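Local atomic coordinates of necrotic enteritis toxin B (Clostridium perfringens, PDB entry 4I0N), a protein that forms pores in target cell membranes as a toxin of the leukocidin/hemolysin family, probably by assembling from soluble chains into a membrane-inserted ring. Residues L58-F63 / I87-A92; N116-S121 / N223-L228. All coordinates share one frame; numbering follows the deposited sequence. Where two conformers were deposited one is given.

Contact 1. Residues L58-F63 / I87-A92; sequences LNLEGF and INVKSA
Strands 58-63 and 87-92 face each other across the interior of a beta-sandwich, with the CA atoms of Leu-60 and Val-89, the nearest pair, 8.9 Å apart. This is the sandwich core of the alpha-hemolysin fold: strand 53-65 belongs to one sheet and strand 76-92 to the other, and side chains alone bridge the gap. Leu-60 carries the contact from its side. With CG anti to the backbone N (chi1 168°), the side chain reaches into the core and its CD2 methyl lands against two branch methyls at once, 3.9 Å from Ile-87 CG2 and 3.9 Å from Val-89 CG2. Those two methyls lie 4.2 Å from each other, so the leucine tip rests on the seam between neighbouring inward residues of one strand. Leu-60 passes Val-89 in the opposite sense and meets Ile-87 at a slant. The patch is small, 85 Å² in all, but wholly apolar and buried. Val-241 against Leu-60, Ile-239 and Trp-168 against Val-89 and Ile-170 against Ile-87 extend it along the second sheet. On that sheet's other face, Asn-88 is hydrogen-bonded to Ser-167 and Glu-242, whose carboxylate also forms a salt bridge with Lys-90. The two branches of Leu-60 part company here: CD1 stays 5.8 Å from Val-89 CG2, leaving CD2 to make the touch.

Contact 2. Residues N116-S121 / N223-L228; sequences NSIGYS and NMALAL
Ile-118 lies over two alanines, its CG2 methyl 3.9 Å from Ala-225 CB and its CD1 methyl 4.0 Å from Ala-227 CB. Strand 113-120 is part of a three-stranded sheet that, as in other soluble leukocidin-family toxins, probably corresponds to the folded pre-stem packed on the outside of the sandwich. The strand axes run nearly parallel, 18° apart, with a closest approach of 7.7 Å. Ala-225 CB and Ala-227 CB are 8.0 Å apart, and the isoleucine spans them: CG1 is anti to the backbone N (chi1 179°) and the chain stays extended, which carries CD1 across the gap to 3.9 Å from Ala-227 N. CD1 also rests on the backbone between the alanines, 4.1 Å from Leu-226 C, while the Leu-226 side chain starts off from the far side of its strand. The small alanine side chains leave the isoleucine close to the backbone, and these segments meet by packing alone.

Further out, Val-128 packs on Ile-118, and backbone hydrogen bonding with Asn-145 holds Ile-118 in the three-stranded sheet. Ala-225 touches Ile-147 and Ile-104. Two polar groups tie the layers beside this patch: Tyr-120 OH is hydrogen-bonded to Asp-48 OD2, and Asn-223 OD1 to Ser-148 N.

Overall arrangement
The two contacts sit on opposite faces of one sheet, their centres 12 Å apart: contact 1 is in the sandwich interior, contact 2 on the outer side beneath the probable pre-stem. Strands 53-65 and 219-231 are antiparallel neighbours in that sheet and join them directly. Probable hydrogen bonds run from Leu-58 N to Leu-226 O and from Leu-60 N to Met-224 O, each 2.8 Å, and Leu-58 O lies 3.3 Å from Ala-225 CB. Neither contact forms a metal site. Asp-30, a magnesium ligand in a structure of this protein, has its side chain about 10 Å from that of Leu-60.

Contact 1. Residues L58-F63 / I87-A92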
# COMPACT_ATOMS: atom_id res chain seq x y z
N LEU A 58 -0.69 2.97 15.02
CA LEU A 58 -1.36 3.65 13.91
C LEU A 58 -1.81 2.64 12.86
O LEU A 58 -1.11 1.66 12.59
CB LEU A 58 -0.41 4.69 13.27
CG LEU A 58 0.12 5.80 14.19
CD1 LEU A 58 0.93 6.80 13.40
CD2 LEU A 58 -1.02 6.51 14.90
N ASN A 59 -2.97 2.87 12.26
CA ASN A 59 -3.47 1.99 11.22
C ASN A 59 -3.73 2.83 9.99
O ASN A 59 -4.49 3.78 10.06
CB ASN A 59 -4.78 1.34 11.69
CG ASN A 59 -5.36 0.37 10.66
OD1 ASN A 59 -4.75 -0.62 10.31
ND2 ASN A 59 -6.58 0.63 10.23
N LEU A 60 -3.09 2.50 8.87
CA LEU A 60 -3.33 3.20 7.61
C LEU A 60 -4.24 2.34 6.72
O LEU A 60 -3.93 1.16 6.47
CB LEU A 60 -2.00 3.48 6.88
CG LEU A 60 -2.17 3.93 5.42
CD1 LEU A 60 -2.86 5.30 5.35
CD2 LEU A 60 -0.80 3.98 4.69
N GLU A 61 -5.36 2.90 6.28
CA GLU A 61 -6.20 2.25 5.28
C GLU A 61 -6.39 3.20 4.14
O GLU A 61 -6.55 4.40 4.35
CB GLU A 61 -7.59 1.94 5.83
CG GLU A 61 -7.61 1.09 7.02
CD GLU A 61 -8.99 1.13 7.63
OE1 GLU A 61 -9.20 1.93 8.56
OE2 GLU A 61 -9.87 0.41 7.12
N GLY A 62 -6.43 2.67 2.94
CA GLY A 62 -6.56 3.58 1.82
C GLY A 62 -6.92 2.92 0.53
O GLY A 62 -7.34 1.76 0.48
N PHE A 63 -6.79 3.70 -0.53
CA PHE A 63 -7.09 3.21 -1.84
C PHE A 63 -6.27 3.96 -2.87
O PHE A 63 -6.17 5.20 -2.82
CB PHE A 63 -8.57 3.36 -2.16
CG PHE A 63 -8.96 2.73 -3.46
CD1 PHE A 63 -9.06 1.33 -3.56
CD2 PHE A 63 -9.18 3.50 -4.58
CE1 PHE A 63 -9.42 0.73 -4.77
CE2 PHE A 63 -9.54 2.91 -5.81
CZ PHE A 63 -9.65 1.52 -5.90
N ILE A 87 3.99 2.28 -1.14
CA ILE A 87 3.39 3.01 -0.02
C ILE A 87 4.54 3.34 0.92
O ILE A 87 5.24 2.45 1.38
CB ILE A 87 2.30 2.17 0.70
CG1 ILE A 87 1.04 2.04 -0.18
CG2 ILE A 87 1.90 2.80 2.07
CD1 ILE A 87 1.04 0.86 -1.12
N ASN A 88 4.74 4.63 1.19
CA ASN A 88 5.74 5.05 2.16
C ASN A 88 5.01 5.70 3.32
O ASN A 88 4.10 6.52 3.11
CB ASN A 88 6.71 6.07 1.57
CG ASN A 88 7.47 5.56 0.36
OD1 ASN A 88 7.79 4.38 0.23
ND2 ASN A 88 7.77 6.48 -0.54
N VAL A 89 5.41 5.35 4.54
CA VAL A 89 4.89 6.03 5.70
C VAL A 89 6.11 6.60 6.44
O VAL A 89 6.98 5.84 6.87
CB VAL A 89 4.07 5.07 6.60
CG1 VAL A 89 3.57 5.80 7.81
CG2 VAL A 89 2.86 4.48 5.82
N LYS A 90 6.18 7.92 6.55
CA LYS A 90 7.34 8.59 7.13
C LYS A 90 6.93 9.26 8.42
O LYS A 90 5.85 9.81 8.51
CB LYS A 90 7.93 9.63 6.18
CG LYS A 90 8.54 9.02 4.92
CD LYS A 90 9.00 10.13 3.98
CE LYS A 90 9.61 9.57 2.71
NZ LYS A 90 9.92 10.68 1.75
N SER A 91 7.78 9.16 9.43
CA SER A 91 7.59 9.89 10.68
C SER A 91 8.63 11.02 10.74
O SER A 91 9.82 10.83 10.40
CB SER A 91 7.73 8.96 11.87
OG SER A 91 7.54 9.67 13.08
N ALA A 92 8.18 12.20 11.13
CA ALA A 92 9.06 13.35 11.33
C ALA A 92 8.67 14.14 12.56
O ALA A 92 7.49 14.31 12.87
CB ALA A 92 9.03 14.25 10.09

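Contact 2. Residues N116-S121 / N223-L228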
# COMPACT_ATOMS: atom_id res chain seq x y z
N ASN A 116 -2.05 -9.57 9.40
CA ASN A 116 -1.24 -9.71 10.62
C ASN A 116 -1.64 -8.67 11.63
O ASN A 116 -2.52 -7.84 11.38
CB ASN A 116 0.27 -9.64 10.35
CG ASN A 116 1.12 -10.31 11.46
OD1 ASN A 116 0.61 -10.94 12.40
ND2 ASN A 116 2.43 -10.16 11.35
N SER A 117 -1.06 -8.80 12.82
CA SER A 117 -1.41 -7.90 13.91
C SER A 117 -0.16 -7.38 14.59
O SER A 117 0.88 -8.06 14.61
CB SER A 117 -2.29 -8.61 14.94
OG SER A 117 -2.68 -7.69 15.94
N ILE A 118 -0.26 -6.16 15.10
CA ILE A 118 0.80 -5.55 15.90
C ILE A 118 0.16 -5.27 17.26
O ILE A 118 -0.91 -4.69 17.32
CB ILE A 118 1.39 -4.27 15.22
CG1 ILE A 118 2.49 -3.63 16.08
CG2 ILE A 118 0.30 -3.26 14.82
CD1 ILE A 118 3.44 -2.76 15.24
N GLY A 119 0.82 -5.68 18.32
CA GLY A 119 0.21 -5.61 19.65
C GLY A 119 1.06 -4.79 20.61
O GLY A 119 2.29 -4.70 20.45
N TYR A 120 0.38 -4.18 21.58
CA TYR A 120 1.05 -3.42 22.63
C TYR A 120 0.79 -4.10 23.96
O TYR A 120 -0.35 -4.41 24.30
CB TYR A 120 0.55 -1.97 22.67
CG TYR A 120 1.16 -1.17 23.80
CD1 TYR A 120 2.35 -0.47 23.60
CD2 TYR A 120 0.57 -1.13 25.06
CE1 TYR A 120 2.94 0.25 24.64
CE2 TYR A 120 1.16 -0.42 26.11
CZ TYR A 120 2.35 0.27 25.88
OH TYR A 120 2.94 0.99 26.89
N SER A 121 1.86 -4.34 24.72
CA SER A 121 1.73 -4.86 26.08
C SER A 121 2.03 -3.77 27.09
O SER A 121 2.98 -3.00 26.92
CB SER A 121 2.71 -6.00 26.30
OG SER A 121 2.38 -7.09 25.45
N ASN A 223 -3.48 -1.61 3.56
CA ASN A 223 -3.77 -1.60 5.00
C ASN A 223 -2.46 -2.01 5.65
O ASN A 223 -2.03 -3.15 5.53
CB ASN A 223 -4.91 -2.57 5.37
CG ASN A 223 -5.43 -2.42 6.82
OD1 ASN A 223 -6.16 -3.30 7.30
ND2 ASN A 223 -5.08 -1.32 7.51
N MET A 224 -1.81 -1.04 6.29
CA MET A 224 -0.55 -1.27 6.98
C MET A 224 -0.69 -0.67 8.36
O MET A 224 -1.57 0.14 8.61
CB MET A 224 0.64 -0.62 6.26
CG MET A 224 1.04 -1.27 4.96
SD MET A 224 0.01 -0.74 3.56
CE MET A 224 0.72 -1.76 2.26
N ALA A 225 0.18 -1.07 9.27
CA ALA A 225 0.10 -0.53 10.62
C ALA A 225 1.48 -0.37 11.23
O ALA A 225 2.43 -1.06 10.84
CB ALA A 225 -0.78 -1.42 11.51
N LEU A 226 1.60 0.54 12.19
CA LEU A 226 2.87 0.69 12.86
C LEU A 226 2.71 1.12 14.30
O LEU A 226 1.59 1.45 14.74
CB LEU A 226 3.75 1.66 12.08
CG LEU A 226 3.28 3.08 11.85
CD1 LEU A 226 3.29 3.87 13.16
CD2 LEU A 226 4.23 3.73 10.83
N ALA A 227 3.81 1.08 15.05
CA ALA A 227 3.83 1.59 16.40
C ALA A 227 4.85 2.72 16.42
O ALA A 227 5.99 2.54 15.97
CB ALA A 227 4.25 0.49 17.41
N LEU A 228 4.42 3.88 16.93
CA LEU A 228 5.32 5.02 17.16
C LEU A 228 5.61 5.13 18.62
O LEU A 228 4.69 5.00 19.45
CB LEU A 228 4.66 6.34 16.76
CG LEU A 228 4.52 6.77 15.32
CD1 LEU A 228 3.80 8.12 15.27
CD2 LEU A 228 5.91 6.90 14.70